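Local coordinates for proliferating cell nuclear antigen (Entamoeba histolytica, PDB 3P91), which probably encircles DNA as a ring-shaped sliding clamp of three subunits and raises the processivity of DNA polymerase delta during replication, at residues L55-T59 / D60-E64. Sequence-based numbering, arbitrary orientation.
Sequences LLIET and DAFDE
Ile-57 packs its CG2 methyl against two side chains of the turn that follows it: CB of Ala-61 at 3.7 Å and CZ of Phe-62 at 3.8 Å. With CG1 beside the backbone N (chi1 -47°), CG2 falls anti to that N and beside the carbonyl carbon, on the side of the turn. It comes to the Phe-62 ring obliquely, and the two side chains cross at about a right angle. Between them the backbone winds through a short 3-10 segment. Ala-61 N donates to Glu-58 O at 3.1 Å, fairly straight at 160° on the hydrogen, and Phe-62 N donates to Thr-59 O at 3.2 Å. These two i to i+3 bonds are those of a 3-10 turn. The same two carbonyls meet the rim of the Phe-62 ring: Glu-58 O lies 3.0 Å from CE2, and Thr-59 O is 3.5 Å from CD2. The turn thus has a buried apolar side, made by Ile-57, Ala-61 and Phe-62, while Glu-58 and Asp-60 are exposed. Their carboxylates stay apart, OE2 of Glu-58 being 5.1 Å from OD1 of Asp-60. Lys-12 NZ is hydrogen-bonded to the backbone O of Asp-60. Beyond the turn, Asp-63 and Glu-64 form a classic beta bulge opposite Lys-10, and Glu-64 makes a salt bridge to that lysine. The turn joins strand 52-57, paired with 39-45 and 247-253, to strand 62-66, outermost within this chain in a second sheet, beside 7-11; Ile-57 rests on Leu-16 and Phe-17 of helix 14-25, and Phe-62 meets Phe-11, Phe-65 and Ile-40.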
ATOM      1  N   LEU A  55      31.942   0.147  -0.722  1.00 19.62           N
ATOM      2  CA  LEU A  55      31.463   0.848   0.464  1.00 20.37           C
ATOM      3  C   LEU A  55      32.564   1.109   1.470  1.00 21.91           C
ATOM      4  O   LEU A  55      33.414   0.260   1.728  1.00 21.42           O
ATOM      5  CB  LEU A  55      30.346   0.067   1.160  1.00 22.87           C
ATOM      6  CG  LEU A  55      30.000   0.492   2.598  1.00 21.71           C
ATOM      7  CD1 LEU A  55      29.162   1.769   2.639  1.00 19.75           C
ATOM      8  CD2 LEU A  55      29.290  -0.634   3.338  1.00 18.56           C
ATOM      9  N   LEU A  56      32.525   2.296   2.054  1.00 21.58           N
ATOM     10  CA  LEU A  56      33.383   2.601   3.172  1.00 20.85           C
ATOM     11  C   LEU A  56      32.613   3.348   4.244  1.00 22.14           C
ATOM     12  O   LEU A  56      32.226   4.493   4.050  1.00 24.29           O
ATOM     13  CB  LEU A  56      34.556   3.449   2.722  1.00 20.75           C
ATOM     14  CG  LEU A  56      35.417   3.884   3.895  1.00 23.45           C
ATOM     15  CD1 LEU A  56      35.960   2.655   4.613  1.00 22.37           C
ATOM     16  CD2 LEU A  56      36.540   4.793   3.422  1.00 24.35           C
ATOM     17  N   ILE A  57      32.375   2.696   5.373  1.00 20.95           N
ATOM     18  CA  ILE A  57      31.917   3.425   6.537  1.00 21.58           C
ATOM     19  C   ILE A  57      33.134   3.750   7.385  1.00 22.49           C
ATOM     20  O   ILE A  57      33.908   2.869   7.735  1.00 23.70           O
ATOM     21  CB  ILE A  57      30.909   2.629   7.365  1.00 20.82           C
ATOM     22  CG1 ILE A  57      29.850   2.015   6.457  1.00 20.68           C
ATOM     23  CG2 ILE A  57      30.262   3.534   8.393  1.00 19.68           C
ATOM     24  CD1 ILE A  57      28.884   1.133   7.169  1.00 18.86           C
ATOM     25  N   GLU A  58      33.308   5.021   7.702  1.00 23.02           N
ATOM     26  CA  GLU A  58      34.468   5.452   8.457  1.00 23.70           C
ATOM     27  C   GLU A  58      34.205   5.412   9.948  1.00 25.93           C
ATOM     28  O   GLU A  58      33.050   5.323  10.377  1.00 25.02           O
ATOM     29  CB  GLU A  58      34.835   6.872   8.063  1.00 30.48           C
ATOM     30  CG  GLU A  58      35.235   7.030   6.611  1.00 33.23           C
ATOM     31  CD  GLU A  58      36.070   8.269   6.408  1.00 40.01           C
ATOM     32  OE1 GLU A  58      37.319   8.147   6.431  1.00 40.76           O
ATOM     33  OE2 GLU A  58      35.471   9.359   6.255  1.00 39.64           O
ATOM     34  N   THR A  59      35.272   5.504  10.739  1.00 24.59           N
ATOM     35  CA  THR A  59      35.140   5.425  12.194  1.00 24.99           C
ATOM     36  C   THR A  59      34.407   6.635  12.794  1.00 25.59           C
ATOM     37  O   THR A  59      33.889   6.561  13.909  1.00 24.43           O
ATOM     38  CB  THR A  59      36.506   5.146  12.916  1.00 25.93           C
ATOM     39  OG1 THR A  59      37.449   6.189  12.636  1.00 29.49           O
ATOM     40  CG2 THR A  59      37.090   3.802  12.482  1.00 20.18           C
ATOM     41  N   ASP A  60      34.345   7.729  12.032  1.00 25.01           N
ATOM     42  CA  ASP A  60      33.606   8.933  12.423  1.00 25.62           C
ATOM     43  C   ASP A  60      32.087   8.738  12.419  1.00 24.62           C
ATOM     44  O   ASP A  60      31.340   9.602  12.878  1.00 23.41           O
ATOM     45  CB  ASP A  60      33.955  10.098  11.496  1.00 28.61           C
ATOM     46  CG  ASP A  60      35.221  10.819  11.910  1.00 35.59           C
ATOM     47  OD1 ASP A  60      36.074  11.081  11.037  1.00 43.27           O
ATOM     48  OD2 ASP A  60      35.361  11.136  13.109  1.00 41.04           O
ATOM     49  N   ALA A  61      31.637   7.607  11.889  1.00 22.93           N
ATOM     50  CA  ALA A  61      30.216   7.289  11.855  1.00 22.77           C
ATOM     51  C   ALA A  61      29.728   6.654  13.166  1.00 21.98           C
ATOM     52  O   ALA A  61      28.534   6.423  13.350  1.00 20.49           O
ATOM     53  CB  ALA A  61      29.916   6.379  10.666  1.00 23.41           C
ATOM     54  N   PHE A  62      30.663   6.392  14.076  1.00 23.36           N
ATOM     55  CA  PHE A  62      30.379   5.673  15.308  1.00 21.10           C
ATOM     56  C   PHE A  62      30.690   6.497  16.546  1.00 22.81           C
ATOM     57  O   PHE A  62      31.590   7.334  16.542  1.00 22.68           O
ATOM     58  CB  PHE A  62      31.197   4.387  15.361  1.00 20.43           C
ATOM     59  CG  PHE A  62      31.097   3.560  14.121  1.00 21.76           C
ATOM     60  CD1 PHE A  62      30.156   2.551  14.021  1.00 22.31           C
ATOM     61  CD2 PHE A  62      31.948   3.790  13.048  1.00 23.14           C
ATOM     62  CE1 PHE A  62      30.062   1.786  12.869  1.00 22.16           C
ATOM     63  CE2 PHE A  62      31.863   3.032  11.897  1.00 21.41           C
ATOM     64  CZ  PHE A  62      30.917   2.029  11.804  1.00 21.35           C
ATOM     65  N   ASP A  63      29.936   6.242  17.609  1.00 22.82           N
ATOM     66  CA  ASP A  63      30.229   6.802  18.919  1.00 26.12           C
ATOM     67  C   ASP A  63      31.280   5.966  19.645  1.00 24.69           C
ATOM     68  O   ASP A  63      32.078   6.497  20.415  1.00 23.61           O
ATOM     69  CB  ASP A  63      28.956   6.894  19.756  1.00 26.43           C
ATOM     70  CG  ASP A  63      28.113   8.090  19.389  1.00 27.25           C
ATOM     71  OD1 ASP A  63      26.866   7.991  19.457  1.00 28.64           O
ATOM     72  OD2 ASP A  63      28.707   9.130  19.028  1.00 27.09           O
ATOM     73  N   GLU A  64      31.258   4.658  19.400  1.00 23.39           N
ATOM     74  CA  GLU A  64      32.296   3.748  19.885  1.00 23.79           C
ATOM     75  C   GLU A  64      32.754   2.860  18.740  1.00 24.03           C
ATOM     76  O   GLU A  64      31.943   2.455  17.898  1.00 23.89           O
ATOM     77  CB  GLU A  64      31.778   2.872  21.023  1.00 23.47           C
ATOM     78  CG  GLU A  64      31.182   3.646  22.175  1.00 27.72           C
ATOM     79  CD  GLU A  64      30.647   2.744  23.264  1.00 29.14           C
ATOM     80  OE1 GLU A  64      30.405   3.240  24.387  1.00 32.63           O
ATOM     81  OE2 GLU A  64      30.471   1.539  22.999  1.00 28.69           O
TER